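AlgW protein (Pseudomonas aeruginosa, PDB 7CO3) probably acts as a serine endopeptidase of the HtrA type, with a trypsin-like protease domain joined to a peptide-binding PDZ domain. Local coordinates at residues B[179-184]-B[229-234]; B[210-215]-B[341-346]. The protein carries 1 engineered substitution. All coordinates share one frame; numbering follows the deposited sequence.

Contact 1 of 2, residues B[179-184]-B[229-234]; sequences DVCLAI and GALVDA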
loop_
_atom_site.group_PDB
_atom_site.type_symbol
_atom_site.label_atom_id
_atom_site.label_comp_id
_atom_site.label_asym_id
_atom_site.label_seq_id
_atom_site.Cartn_x
_atom_site.Cartn_y
_atom_site.Cartn_z
ATOM N N ASP B 179 4.478 -9.984 -12.986
ATOM C CA ASP B 179 3.355 -10.906 -12.821
ATOM C C ASP B 179 2.539 -10.513 -11.588
ATOM O O ASP B 179 3.095 -10.057 -10.586
ATOM C CB ASP B 179 3.851 -12.336 -12.626
ATOM C CG ASP B 179 4.369 -13.020 -13.915
ATOM O OD1 ASP B 179 4.078 -12.559 -15.056
ATOM O OD2 ASP B 179 5.058 -14.051 -13.768
ATOM N N VAL B 180 1.228 -10.762 -11.633
ATOM C CA VAL B 180 0.371 -10.490 -10.477
ATOM C C VAL B 180 0.508 -11.607 -9.448
ATOM O O VAL B 180 0.618 -12.777 -9.805
ATOM C CB VAL B 180 -1.092 -10.330 -10.933
ATOM C CG1 VAL B 180 -2.072 -10.323 -9.731
ATOM C CG2 VAL B 180 -1.251 -9.101 -11.750
ATOM N N CYS B 181 0.516 -11.258 -8.157
ATOM C CA CYS B 181 0.487 -12.286 -7.110
ATOM C C CYS B 181 -0.444 -11.873 -5.977
ATOM O O CYS B 181 -0.817 -10.700 -5.822
ATOM C CB CYS B 181 1.885 -12.582 -6.531
ATOM S SG CYS B 181 2.693 -11.056 -5.962
ATOM N N LEU B 182 -0.784 -12.864 -5.160
ATOM C CA LEU B 182 -1.696 -12.725 -4.031
ATOM C C LEU B 182 -1.004 -13.215 -2.759
ATOM O O LEU B 182 -0.397 -14.287 -2.761
ATOM C CB LEU B 182 -2.959 -13.552 -4.295
ATOM C CG LEU B 182 -4.074 -13.051 -5.206
ATOM C CD1 LEU B 182 -3.595 -12.450 -6.477
ATOM C CD2 LEU B 182 -4.990 -14.223 -5.543
ATOM N N ALA B 183 -1.078 -12.428 -1.668
ATOM C CA ALA B 183 -0.613 -12.833 -0.351
ATOM C C ALA B 183 -1.830 -13.268 0.473
ATOM O O ALA B 183 -2.882 -12.625 0.418
ATOM C CB ALA B 183 0.122 -11.688 0.358
ATOM N N ILE B 184 -1.685 -14.348 1.238
ATOM C CA ILE B 184 -2.775 -14.924 2.041
ATOM C C ILE B 184 -2.249 -15.154 3.439
ATOM O O ILE B 184 -1.273 -15.873 3.621
ATOM C CB ILE B 184 -3.346 -16.233 1.453
ATOM C CG1 ILE B 184 -3.714 -16.050 -0.010
ATOM C CG2 ILE B 184 -4.618 -16.628 2.212
ATOM C CD1 ILE B 184 -4.288 -17.275 -0.673
ATOM N N GLY B 229 2.493 -17.527 5.762
ATOM C CA GLY B 229 1.387 -17.703 4.840
ATOM C C GLY B 229 1.836 -17.753 3.408
ATOM O O GLY B 229 3.020 -17.743 3.130
ATOM N N ALA B 230 0.866 -17.839 2.485
ATOM C CA ALA B 230 1.127 -18.145 1.080
ATOM C C ALA B 230 1.280 -16.883 0.225
ATOM O O ALA B 230 0.469 -15.961 0.310
ATOM C CB ALA B 230 0.002 -19.000 0.495
ATOM N N LEU B 231 2.299 -16.864 -0.632
ATOM C CA LEU B 231 2.272 -16.013 -1.821
ATOM C C LEU B 231 1.885 -16.894 -2.996
ATOM O O LEU B 231 2.539 -17.910 -3.257
ATOM C CB LEU B 231 3.621 -15.344 -2.084
ATOM C CG LEU B 231 3.660 -14.313 -3.204
ATOM C CD1 LEU B 231 2.759 -13.100 -2.823
ATOM C CD2 LEU B 231 5.141 -13.897 -3.437
ATOM N N VAL B 232 0.879 -16.475 -3.737
ATOM C CA VAL B 232 0.274 -17.296 -4.776
ATOM C C VAL B 232 0.278 -16.532 -6.096
ATOM O O VAL B 232 0.232 -15.303 -6.101
ATOM C CB VAL B 232 -1.127 -17.666 -4.239
ATOM C CG1 VAL B 232 -2.261 -17.238 -5.117
ATOM C CG2 VAL B 232 -1.171 -19.093 -3.734
ATOM N N ASP B 233 0.357 -17.251 -7.224
ATOM C CA ASP B 233 0.333 -16.602 -8.537
ATOM C C ASP B 233 -1.108 -16.303 -8.912
ATOM O O ASP B 233 -2.031 -16.616 -8.174
ATOM C CB ASP B 233 1.043 -17.446 -9.620
ATOM C CG ASP B 233 0.312 -18.785 -9.932
ATOM O OD1 ASP B 233 -0.877 -18.956 -9.597
ATOM O OD2 ASP B 233 0.957 -19.696 -10.505
ATOM N N ALA B 234 -1.322 -15.732 -10.097
ATOM C CA ALA B 234 -2.667 -15.274 -10.464
ATOM C C ALA B 234 -3.661 -16.414 -10.632
ATOM O O ALA B 234 -4.868 -16.161 -10.678
ATOM C CB ALA B 234 -2.619 -14.442 -11.744
HETATM O O HOH W 1 1.064 -14.439 -11.628
#
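Leu182 and Val232 face each other as a hydrogen-bonded antiparallel pair, and with Ile184 they bury more surface than any other residues here. Leu182 N reaches Val232 O at 2.8 Å in a nearly straight bond, the donor tilted 19° from the plane of the Val232 carbonyl. In return Val232 N lies in the plane of the Leu182 carbonyl, 2.7 Å from Leu182 O. The two side chains emerge on the same face of the sheet and meet askew, Leu182 CB against Val232 CG1 at 3.8 Å. Two residues on, Ile184 N binds Ala230 O at 2.8 Å, while the return bond from Ala230 N to Ile184 O is weak. Branched aliphatic residues suit this face because helix 56-62 lies on it: Leu182 touches Ala58 and Val59, and both Ile184 and Val232 touch Ala62. The small Ala230 lets the bulk of Ile184 lie across from it.

On the opposite face, Leu231 has CG anti to the backbone N (chi1 -173°), which carries its CD1 over to Cys181 SG (3.7 Å) and to Leu182 O (3.4 Å). Strand 193-204 flanks 180-184 and strand 238-245 flanks 230-233, so both strands are interior. Toward Ala234 the direct pairing gives way to a water that donates to Val180 O and accepts from Ala234 N; Asp233 turns its carboxylate to the backbone N of Ala235 and Asn237. The carboxylate of Asp179 is hydrogen-bonded to Ser54 of a second subunit. Adjacent antiparallel strands of this kind build the second barrel of the trypsin-like fold, and segment 229-234 comes just after the glycine-rich motif of the catalytic serine, replaced here by an engineered alanine.

Contact 2 of 2, residues B[210-215]-B[341-346]; sequences NTYEDF and SMNQVA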
loop_
_atom_site.group_PDB
_atom_site.type_symbol
_atom_site.label_atom_id
_atom_site.label_comp_id
_atom_site.label_asym_id
_atom_site.label_seq_id
_atom_site.Cartn_x
_atom_site.Cartn_y
_atom_site.Cartn_z
ATOM N N ASN B 210 18.498 -13.745 6.565
ATOM C CA ASN B 210 18.782 -15.158 6.780
ATOM C C ASN B 210 20.108 -15.506 6.120
ATOM O O ASN B 210 20.599 -14.779 5.247
ATOM C CB ASN B 210 17.669 -16.052 6.224
ATOM C CG ASN B 210 16.341 -15.809 6.894
ATOM O OD1 ASN B 210 16.268 -15.637 8.109
ATOM N ND2 ASN B 210 15.280 -15.793 6.105
ATOM N N THR B 211 20.695 -16.626 6.546
ATOM C CA THR B 211 21.958 -17.056 5.946
ATOM C C THR B 211 21.777 -17.411 4.471
ATOM O O THR B 211 22.566 -16.991 3.621
ATOM C CB THR B 211 22.549 -18.236 6.723
ATOM O OG1 THR B 211 22.948 -17.786 8.021
ATOM C CG2 THR B 211 23.781 -18.773 6.009
ATOM N N TYR B 212 20.727 -18.159 4.146
ATOM C CA TYR B 212 20.433 -18.557 2.770
ATOM C C TYR B 212 19.202 -17.798 2.268
ATOM O O TYR B 212 18.071 -18.172 2.579
ATOM C CB TYR B 212 20.233 -20.061 2.690
ATOM C CG TYR B 212 21.406 -20.847 3.294
ATOM C CD1 TYR B 212 22.593 -21.006 2.584
ATOM C CD2 TYR B 212 21.313 -21.436 4.553
ATOM C CE1 TYR B 212 23.669 -21.725 3.116
ATOM C CE2 TYR B 212 22.382 -22.165 5.098
ATOM C CZ TYR B 212 23.553 -22.302 4.367
ATOM O OH TYR B 212 24.618 -23.004 4.883
ATOM N N GLU B 213 19.430 -16.750 1.473
ATOM C CA GLU B 213 18.387 -15.842 1.009
ATOM C C GLU B 213 18.240 -15.937 -0.499
ATOM O O GLU B 213 19.237 -15.956 -1.226
ATOM C CB GLU B 213 18.723 -14.396 1.359
ATOM C CG GLU B 213 18.869 -14.149 2.811
ATOM C CD GLU B 213 19.038 -12.673 3.122
ATOM O OE1 GLU B 213 19.592 -11.947 2.276
ATOM O OE2 GLU B 213 18.600 -12.240 4.209
ATOM N N ASP B 214 16.992 -15.931 -0.952
ATOM C CA ASP B 214 16.673 -15.879 -2.376
ATOM C C ASP B 214 15.278 -15.259 -2.564
ATOM O O ASP B 214 14.459 -15.750 -3.333
ATOM C CB ASP B 214 16.766 -17.280 -2.987
ATOM C CG ASP B 214 16.872 -17.252 -4.500
ATOM O OD1 ASP B 214 17.279 -16.200 -5.039
ATOM O OD2 ASP B 214 16.572 -18.285 -5.140
ATOM N N PHE B 215 15.000 -14.162 -1.864
ATOM C CA PHE B 215 13.622 -13.692 -1.709
ATOM C C PHE B 215 13.002 -13.226 -3.021
ATOM O O PHE B 215 13.645 -12.604 -3.865
ATOM C CB PHE B 215 13.543 -12.547 -0.690
ATOM C CG PHE B 215 13.772 -12.965 0.730
ATOM C CD1 PHE B 215 12.810 -13.699 1.427
ATOM C CD2 PHE B 215 14.932 -12.622 1.389
ATOM C CE1 PHE B 215 13.027 -14.093 2.748
ATOM C CE2 PHE B 215 15.149 -13.023 2.719
ATOM C CZ PHE B 215 14.200 -13.755 3.386
ATOM N N SER B 341 29.230 -20.255 -3.594
ATOM C CA SER B 341 30.107 -21.254 -2.988
ATOM C C SER B 341 29.551 -21.747 -1.665
ATOM O O SER B 341 29.714 -22.926 -1.326
ATOM C CB SER B 341 31.490 -20.676 -2.795
ATOM O OG SER B 341 31.861 -19.998 -3.967
ATOM N N MET B 342 28.938 -20.846 -0.884
ATOM C CA MET B 342 28.110 -21.266 0.242
ATOM C C MET B 342 27.198 -22.395 -0.169
ATOM O O MET B 342 27.077 -23.407 0.528
ATOM C CB MET B 342 27.216 -20.137 0.716
ATOM C CG MET B 342 27.814 -18.826 1.048
ATOM S SD MET B 342 26.535 -18.099 2.076
ATOM C CE MET B 342 26.477 -19.311 3.382
ATOM N N ASN B 343 26.502 -22.207 -1.283
ATOM C CA ASN B 343 25.488 -23.170 -1.675
ATOM C C ASN B 343 26.128 -24.512 -1.980
ATOM O O ASN B 343 25.796 -25.518 -1.345
ATOM C CB ASN B 343 24.687 -22.622 -2.850
ATOM C CG ASN B 343 23.800 -21.455 -2.437
ATOM O OD1 ASN B 343 23.441 -21.324 -1.264
ATOM N ND2 ASN B 343 23.468 -20.589 -3.389
ATOM N N GLN B 344 27.118 -24.519 -2.886
ATOM C CA GLN B 344 27.849 -25.738 -3.220
ATOM C C GLN B 344 28.312 -26.462 -1.965
ATOM O O GLN B 344 27.980 -27.632 -1.757
ATOM C CB GLN B 344 29.023 -25.399 -4.148
ATOM C CG GLN B 344 28.590 -24.940 -5.560
ATOM C CD GLN B 344 29.749 -24.836 -6.557
ATOM O OE1 GLN B 344 30.588 -25.732 -6.654
ATOM N NE2 GLN B 344 29.803 -23.730 -7.291
ATOM N N VAL B 345 29.030 -25.767 -1.087
ATOM C CA VAL B 345 29.466 -26.412 0.143
ATOM C C VAL B 345 28.266 -26.906 0.933
ATOM O O VAL B 345 28.309 -27.975 1.554
ATOM C CB VAL B 345 30.328 -25.453 0.978
ATOM C CG1 VAL B 345 30.776 -26.135 2.275
ATOM C CG2 VAL B 345 31.480 -24.972 0.170
ATOM N N ALA B 346 27.174 -26.138 0.926
ATOM C CA ALA B 346 25.984 -26.561 1.652
ATOM C C ALA B 346 25.472 -27.887 1.112
ATOM O O ALA B 346 25.133 -28.789 1.885
ATOM C CB ALA B 346 24.897 -25.485 1.574
HETATM O O HOH W 2 26.693 -22.855 3.042
#
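Met342 carries its CG anti to the carbonyl carbon (chi1 -53°) and then bends at chi3 (60°), which brings its terminal methyl CE to the side chains of Thr211 and Tyr212. Tyr212 likewise has CG anti to its carbonyl carbon, and its ring reaches out from the loop to the helix. Met342 CE lies 3.7 Å from Tyr212 CE1, oblique to the ring, and 3.8 Å from Thr211 CG2. That threonine methyl lies over the centre of the tyrosine ring, 3.7 Å above its plane, so one face of the ring is covered from within its own loop. A flexible, unbranched methionine is well suited to fill the junction of a methyl group and an aromatic ring.

The far end of the ring lies against the short side chain of Ala346, whose CB is 4.1 Å from Tyr212 OH. The hydroxyl also joins the helix through a water in the plane of the ring, 2.8 Å from Tyr212 OH and donating to Met342 O, a carbonyl that also accepts Ala346 N. No direct hydrogen bond spans the two segments. Asn343 stays marginal, its OD1 at 4.0 Å from Tyr212 CD1, with ring and amide planes 34° apart.

Thr211 OG1 is hydrogen-bonded to the Glu151 carboxylate, and Tyr212 pairs with Glu151 through the backbone. Glu213 accepts N-H groups of its own loop, Asn210 N among them, which would hold the loop in shape. The contact thus joins the protease loop between strands 193-204 and 215-218 to PDZ helix 338-346, whose Ala346 bonds through its backbone to Gly280 of strand 280-281.

Contact 1 lies inside the protease domain, whereas contact 2 bridges that domain to the PDZ domain. Their centres are 24 Å apart and their nearest atoms about 8 Å apart, so they do not touch. They are nevertheless linked in sequence, since segment 210-215 falls between 179-184 and 229-234, and strand 193-204, the neighbour of 179-184, leads into the loop of contact 2. Contact 1 is on the protease-site side, contact 2 on the peptide side: an aromatic side chain of the bound peptide packs on Ser341, Met342 and Val345. Met342 thus touches both ligand and protease loop, a position that could relate peptide binding to the protease domain, though the contact alone does not establish it.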